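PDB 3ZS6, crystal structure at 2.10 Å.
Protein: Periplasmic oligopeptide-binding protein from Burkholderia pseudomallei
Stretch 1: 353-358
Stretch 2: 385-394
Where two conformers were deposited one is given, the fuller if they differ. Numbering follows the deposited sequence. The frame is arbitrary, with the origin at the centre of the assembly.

Stretch 1 (353-358) LTYNTN
Stretch 2 385-394: VEFKVLMKQR

Stretch 1 enters in a strand that began earlier in the chain and lasts through Asn356, and then leaves it at Thr357 and Asn358. Stretch 2 begins with one extended residue, Val385, passes through Glu386 at an N-cap position, and enters a helix at Phe387 that runs on past Arg394. The helix and strand axes approach to 7.7 Å, with an angle of 137° between their N-to-C directions. Together the two stretches bury 334 Å².

Val385 is extended (phi/psi -136/168) and pairs with Asn356 in a parallel bridge, their CA atoms 4.8 Å apart. Two backbone hydrogen bonds flank Asn356. Val385 N donates to Tyr355 O at 2.9 Å, with an angle of 160° at the hydrogen. Thr357 N donates to Val385 O, also at 2.9 Å, with an angle of 154°. Val385 O further receives a CA-H...O contact from Asn356 CA at 3.0 Å. The side chains of Val385 and Asn356 lie on the same face of the sheet. Val385 is in the m rotamer, and its CG2 sits 4.0 Å from Thr354 CG2, a methyl contact that suits a branched aliphatic residue.

Glu386 (phi/psi -63/146) turns the chain into the helix. Its CA-to-CB bond points away from stretch 1, and its side chain is extended, with chi1 and chi2 both t. Its carbonyl oxygen starts the helical pattern: Leu390 N lies 2.9 Å from Glu386 O.

The CA-to-CB bond of Phe387 points sideways, with chi1 t and chi2 63°. Its CD1 lies 3.7 Å from Asn356 CG, so the ring packs obliquely against the amide. Asn356 has chi1 p and chi2 -64°. Its OD1 is hydrogen-bonded elsewhere in the structure, which satisfies this oxygen in a buried setting.

The CA-to-CB bond of Lys388 points away, and Val389 is out of reach. That of Leu390 points toward the strand, with chi1 t and chi2 p. Its two methyls meet different residues: CD1 is 3.8 Å from Thr354 CG2, and CD2 is 3.6 Å from Asn356 N. The forked side chain thus fills space along the strand. Thr354 is in the m rotamer and its CA-to-CB bond points toward stretch 2, while that of Tyr355 points away, in the alternation usual for a strand.

Met391 and Lys392 make no contact. Gln393, one turn beyond Val389, has its CA-to-CB bond toward the strand, with chi1 m and chi2 t. Its OE1 reaches 3.9 Å from Thr354 CG2 but has no polar partner in the model. Arg394 closes the stretch without touching the strand, its NH1 hydrogen-bonded elsewhere.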

# COMPACT_ATOMS: atom_id res chain seq x y z
N LEU A 353 11.96 16.59 -9.82
CA LEU A 353 11.15 15.37 -9.85
C LEU A 353 11.92 14.22 -9.20
O LEU A 353 12.91 13.71 -9.74
CB LEU A 353 10.76 15.02 -11.30
CG LEU A 353 10.09 13.68 -11.61
CD1 LEU A 353 8.86 13.44 -10.74
CD2 LEU A 353 9.71 13.60 -13.10
N THR A 354 11.48 13.82 -8.02
CA THR A 354 12.20 12.80 -7.26
C THR A 354 11.52 11.44 -7.38
O THR A 354 10.30 11.34 -7.26
CB THR A 354 12.31 13.21 -5.79
OG1 THR A 354 12.85 14.53 -5.70
CG2 THR A 354 13.21 12.24 -5.03
N TYR A 355 12.31 10.39 -7.61
CA TYR A 355 11.78 9.03 -7.64
C TYR A 355 12.74 8.07 -6.95
O TYR A 355 13.92 8.39 -6.78
CB TYR A 355 11.53 8.57 -9.08
CG TYR A 355 12.80 8.42 -9.88
CD1 TYR A 355 13.34 9.51 -10.56
CD2 TYR A 355 13.47 7.21 -9.95
CE1 TYR A 355 14.51 9.38 -11.30
CE2 TYR A 355 14.64 7.07 -10.69
CZ TYR A 355 15.15 8.16 -11.36
OH TYR A 355 16.32 8.04 -12.09
N ASN A 356 12.26 6.89 -6.57
CA ASN A 356 13.14 5.90 -5.96
C ASN A 356 13.85 5.09 -7.02
O ASN A 356 13.22 4.63 -7.98
CB ASN A 356 12.39 4.99 -4.97
CG ASN A 356 11.24 4.25 -5.62
OD1 ASN A 356 10.28 4.87 -6.08
ND2 ASN A 356 11.33 2.92 -5.66
N THR A 357 15.16 4.95 -6.85
CA THR A 357 16.03 4.27 -7.82
C THR A 357 15.43 2.97 -8.33
O THR A 357 15.15 2.05 -7.54
CB THR A 357 17.41 3.99 -7.19
OG1 THR A 357 17.92 5.21 -6.61
CG2 THR A 357 18.39 3.46 -8.24
N ASN A 358 15.21 2.92 -9.64
CA ASN A 358 14.59 1.79 -10.33
C ASN A 358 14.44 2.10 -11.83
O ASN A 358 14.21 3.25 -12.19
CB ASN A 358 13.22 1.47 -9.74
CG ASN A 358 12.48 0.40 -10.52
OD1 ASN A 358 12.73 -0.78 -10.34
ND2 ASN A 358 11.58 0.82 -11.39
N VAL A 385 16.46 8.63 -5.34
CA VAL A 385 16.84 8.30 -3.97
C VAL A 385 16.36 6.91 -3.58
O VAL A 385 15.54 6.31 -4.29
CB VAL A 385 16.24 9.29 -2.94
CG1 VAL A 385 16.73 10.71 -3.21
CG2 VAL A 385 14.72 9.21 -2.96
N GLU A 386 16.87 6.41 -2.46
CA GLU A 386 16.38 5.16 -1.88
C GLU A 386 14.91 5.32 -1.48
O GLU A 386 14.48 6.39 -1.05
CB GLU A 386 17.22 4.78 -0.65
CG GLU A 386 16.69 3.56 0.07
CD GLU A 386 17.57 3.13 1.24
OE1 GLU A 386 18.44 3.93 1.65
OE2 GLU A 386 17.39 1.99 1.73
N PHE A 387 14.14 4.24 -1.62
CA PHE A 387 12.71 4.30 -1.33
C PHE A 387 12.36 4.78 0.08
O PHE A 387 11.43 5.57 0.25
CB PHE A 387 12.04 2.94 -1.60
CG PHE A 387 10.55 2.96 -1.43
CD1 PHE A 387 9.75 3.75 -2.26
CD2 PHE A 387 9.93 2.19 -0.45
CE1 PHE A 387 8.36 3.77 -2.11
CE2 PHE A 387 8.55 2.20 -0.30
CZ PHE A 387 7.77 2.99 -1.13
N LYS A 388 13.09 4.31 1.09
CA LYS A 388 12.85 4.72 2.47
C LYS A 388 13.00 6.23 2.63
O LYS A 388 12.25 6.86 3.37
CB LYS A 388 13.84 4.04 3.43
CG LYS A 388 13.40 2.67 3.91
CD LYS A 388 14.59 1.87 4.44
CE LYS A 388 15.38 2.66 5.48
NZ LYS A 388 16.56 1.88 5.97
N VAL A 389 13.99 6.78 1.94
CA VAL A 389 14.23 8.22 1.96
C VAL A 389 13.10 8.95 1.24
O VAL A 389 12.60 9.97 1.71
CB VAL A 389 15.59 8.56 1.32
CG1 VAL A 389 15.69 10.07 1.00
CG2 VAL A 389 16.73 8.11 2.23
N LEU A 390 12.70 8.42 0.09
CA LEU A 390 11.61 9.02 -0.66
C LEU A 390 10.36 9.11 0.22
O LEU A 390 9.72 10.15 0.27
CB LEU A 390 11.30 8.21 -1.92
CG LEU A 390 10.18 8.78 -2.80
CD1 LEU A 390 10.53 10.20 -3.23
CD2 LEU A 390 9.93 7.88 -4.00
N MET A 391 10.03 8.01 0.90
CA MET A 391 8.85 8.00 1.76
C MET A 391 8.91 9.11 2.80
O MET A 391 7.93 9.83 3.00
CB MET A 391 8.65 6.64 2.45
CG MET A 391 7.73 5.69 1.69
SD MET A 391 7.25 4.22 2.63
CE MET A 391 8.81 3.75 3.37
N LYS A 392 10.06 9.26 3.46
CA LYS A 392 10.24 10.31 4.46
C LYS A 392 10.13 11.69 3.83
O LYS A 392 9.48 12.58 4.38
CB LYS A 392 11.59 10.15 5.17
CG LYS A 392 11.69 8.90 6.02
CD LYS A 392 13.04 8.79 6.71
CE LYS A 392 13.15 7.51 7.53
NZ LYS A 392 14.44 7.42 8.26
N GLN A 393 10.77 11.87 2.68
CA GLN A 393 10.71 13.18 2.02
C GLN A 393 9.29 13.59 1.66
O GLN A 393 8.92 14.76 1.81
CB GLN A 393 11.62 13.21 0.79
CG GLN A 393 13.10 13.33 1.14
CD GLN A 393 13.99 13.32 -0.09
OE1 GLN A 393 13.58 12.87 -1.16
NE2 GLN A 393 15.21 13.82 0.06
N ARG A 394 8.48 12.64 1.19
CA ARG A 394 7.08 12.94 0.87
C ARG A 394 6.29 13.34 2.13
O ARG A 394 5.55 14.33 2.12
CB ARG A 394 6.42 11.77 0.13
CG ARG A 394 7.01 11.51 -1.26
CD ARG A 394 6.32 10.36 -2.02
NE ARG A 394 6.05 9.19 -1.17
CZ ARG A 394 6.03 7.93 -1.59
NH1 ARG A 394 6.32 7.63 -2.86
NH2 ARG A 394 5.73 6.95 -0.73